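Local coordinates for diguanylate cyclase DosC (Escherichia coli, PDB 4ZVA), which senses oxygen through a haem-bound globin domain and, as a diguanylate cyclase, makes the second messenger cyclic-di-GMP, at the interface of chains A and B. Sequence-based numbering; all coordinates share one arbitrary frame. Chains: chain A/B, Diguanylate cyclase DosC.

The interface of chains A and B. Residues chain A 100, 104, 143, 147-148; chain B 101, 104, 143.
Helices 100-119 and 125-147 of two globin sensor domains of the protoglobin family pack here around a two-fold axis, probably as the dimer through which the haem signal passes on. Near the axis two like carboxyl groups meet. A:Glu104 and B:Glu104 reach each other tip to tip, carboxylate planes 65° apart, and OE1 of A:Glu104 lies 2.5 Å from OE2 of B:Glu104. Two charged carboxylates would repel at this range, so one group is probably protonated and the pair shares a hydrogen bond. The copies differ in rotamer: CG of A:Glu104 is anti to the backbone N (chi1 180°), whereas that of B:Glu104 stands beside it (-72°), which lets the tips pair asymmetrically. An alanine in place of A:Glu104 would remove this carboxyl partner and would probably leave B:Glu104 less firmly held and the methionine packing looser.

Apolar contacts flank the pair. B:Met143 crosses A:Glu104 obliquely, its CG 3.8 Å from the carboxyl carbon CD. Bent at chi3 (70°), both methionines direct their methyls tip to tip, CE of A:Met143 4.0 Å from CE of B:Met143.

On the other side of B:Glu104, A:Thr147 meets OE1 with its methyl CG2 at 3.2 Å. Its hydroxyl OG1 donates to the backbone O of A:Met143 at 3.0 Å, from above the carbonyl plane, an intrahelical bond that helps fix its rotation; with its one hydrogen largely committed there, OG1 makes at most a weak, shared hydrogen bond to OE1 of B:Glu104 at 3.4 Å.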
ATOM      1  N   VAL A 100       9.941  11.211  -4.299  1.00 62.20           N
ATOM      2  CA  VAL A 100       9.150   9.993  -4.431  1.00 61.72           C
ATOM      3  C   VAL A 100       8.585   9.532  -3.088  1.00 60.20           C
ATOM      4  O   VAL A 100       7.462   9.031  -3.015  1.00 55.10           O
ATOM      5  CB  VAL A 100       9.983   8.851  -5.047  1.00 63.90           C
ATOM      6  CG1 VAL A 100       9.097   7.652  -5.358  1.00 65.86           C
ATOM      7  CG2 VAL A 100      10.686   9.330  -6.305  1.00 69.55           C
ATOM      8  N   GLU A 104       4.781   8.855  -2.062  1.00 45.37           N
ATOM      9  CA  GLU A 104       4.442   7.579  -1.439  1.00 46.68           C
ATOM     10  C   GLU A 104       3.732   7.792  -0.106  1.00 40.66           C
ATOM     11  O   GLU A 104       2.773   7.091   0.217  1.00 39.43           O
ATOM     12  CB  GLU A 104       5.697   6.727  -1.233  1.00 42.53           C
ATOM     13  CG  GLU A 104       5.418   5.380  -0.586  1.00 49.29           C
ATOM     14  CD  GLU A 104       6.680   4.682  -0.118  1.00 56.25           C
ATOM     15  OE1 GLU A 104       7.495   4.278  -0.974  1.00 53.13           O
ATOM     16  OE2 GLU A 104       6.854   4.542   1.112  1.00 55.37           O
ATOM     17  N   MET A 143      -0.304   3.660  -7.831  1.00 34.64           N
ATOM     18  CA  MET A 143       0.900   4.282  -7.286  1.00 40.05           C
ATOM     19  C   MET A 143       2.152   3.793  -8.004  1.00 46.35           C
ATOM     20  O   MET A 143       3.057   4.576  -8.292  1.00 48.65           O
ATOM     21  CB  MET A 143       1.040   4.007  -5.789  1.00 46.18           C
ATOM     22  CG  MET A 143       2.366   4.501  -5.224  1.00 44.44           C
ATOM     23  SD  MET A 143       2.480   4.483  -3.429  1.00 46.13           S
ATOM     24  CE  MET A 143       2.528   2.723  -3.112  1.00 50.83           C
ATOM     25  N   THR A 147       4.921   6.000  -9.819  1.00 51.49           N
ATOM     26  CA  THR A 147       6.292   6.009  -9.310  1.00 57.20           C
ATOM     27  C   THR A 147       7.286   5.525 -10.366  1.00 55.22           C
ATOM     28  O   THR A 147       8.470   5.853 -10.310  1.00 62.98           O
ATOM     29  CB  THR A 147       6.436   5.152  -8.039  1.00 54.00           C
ATOM     30  OG1 THR A 147       5.934   3.834  -8.285  1.00 54.95           O
ATOM     31  CG2 THR A 147       5.665   5.784  -6.887  1.00 51.04           C
ATOM     32  N   ARG A 148       6.799   4.747 -11.327  1.00 55.98           N
ATOM     33  CA  ARG A 148       7.626   4.267 -12.431  1.00 62.86           C
ATOM     34  C   ARG A 148       7.835   5.348 -13.489  1.00 72.42           C
ATOM     35  O   ARG A 148       7.571   5.130 -14.673  1.00 75.40           O
ATOM     36  CB  ARG A 148       6.987   3.037 -13.078  1.00 62.57           C
ATOM     37  CG  ARG A 148       7.035   1.758 -12.261  1.00 62.70           C
ATOM     38  CD  ARG A 148       6.360   0.639 -13.038  1.00 72.86           C
ATOM     39  NE  ARG A 148       7.224   0.043 -14.052  1.00 93.11           N
ATOM     40  CZ  ARG A 148       6.870  -0.988 -14.811  1.00 94.63           C
ATOM     41  NH1 ARG A 148       5.667  -1.532 -14.674  1.00 87.26           N
ATOM     42  NH2 ARG A 148       7.713  -1.472 -15.715  1.00 90.59           N
TER
ATOM     43  N   GLU B 101      11.385   2.258  -6.793  1.00 50.07           N
ATOM     44  CA  GLU B 101      10.111   1.845  -7.375  1.00 52.95           C
ATOM     45  C   GLU B 101      10.072   0.341  -7.611  1.00 44.80           C
ATOM     46  O   GLU B 101       8.999  -0.243  -7.753  1.00 40.83           O
ATOM     47  CB  GLU B 101       9.841   2.587  -8.688  1.00 60.68           C
ATOM     48  CG  GLU B 101      10.700   2.139  -9.861  1.00 57.79           C
ATOM     49  CD  GLU B 101      12.054   2.819  -9.897  1.00 59.71           C
ATOM     50  OE1 GLU B 101      12.316   3.680  -9.029  1.00 63.34           O
ATOM     51  OE2 GLU B 101      12.857   2.489 -10.795  1.00 63.72           O
ATOM     52  N   GLU B 104       9.220  -0.830  -4.078  1.00 40.67           N
ATOM     53  CA  GLU B 104       7.797  -0.552  -3.891  1.00 36.88           C
ATOM     54  C   GLU B 104       6.934  -1.606  -4.568  1.00 36.60           C
ATOM     55  O   GLU B 104       5.911  -2.024  -4.028  1.00 42.84           O
ATOM     56  CB  GLU B 104       7.437   0.831  -4.434  1.00 43.72           C
ATOM     57  CG  GLU B 104       7.956   1.992  -3.607  1.00 49.77           C
ATOM     58  CD  GLU B 104       7.396   3.323  -4.073  1.00 58.98           C
ATOM     59  OE1 GLU B 104       6.582   3.324  -5.020  1.00 62.68           O
ATOM     60  OE2 GLU B 104       7.764   4.366  -3.493  1.00 57.57           O
ATOM     61  N   MET B 143       7.182   0.380   4.852  1.00 38.92           N
ATOM     62  CA  MET B 143       7.679   0.785   3.544  1.00 36.82           C
ATOM     63  C   MET B 143       8.130   2.241   3.557  1.00 41.64           C
ATOM     64  O   MET B 143       9.170   2.577   2.990  1.00 45.55           O
ATOM     65  CB  MET B 143       6.620   0.570   2.462  1.00 39.92           C
ATOM     66  CG  MET B 143       7.035   1.124   1.108  1.00 39.91           C
ATOM     67  SD  MET B 143       5.978   0.602  -0.247  1.00 42.75           S
ATOM     68  CE  MET B 143       4.471   1.493   0.132  1.00 48.97           C
TER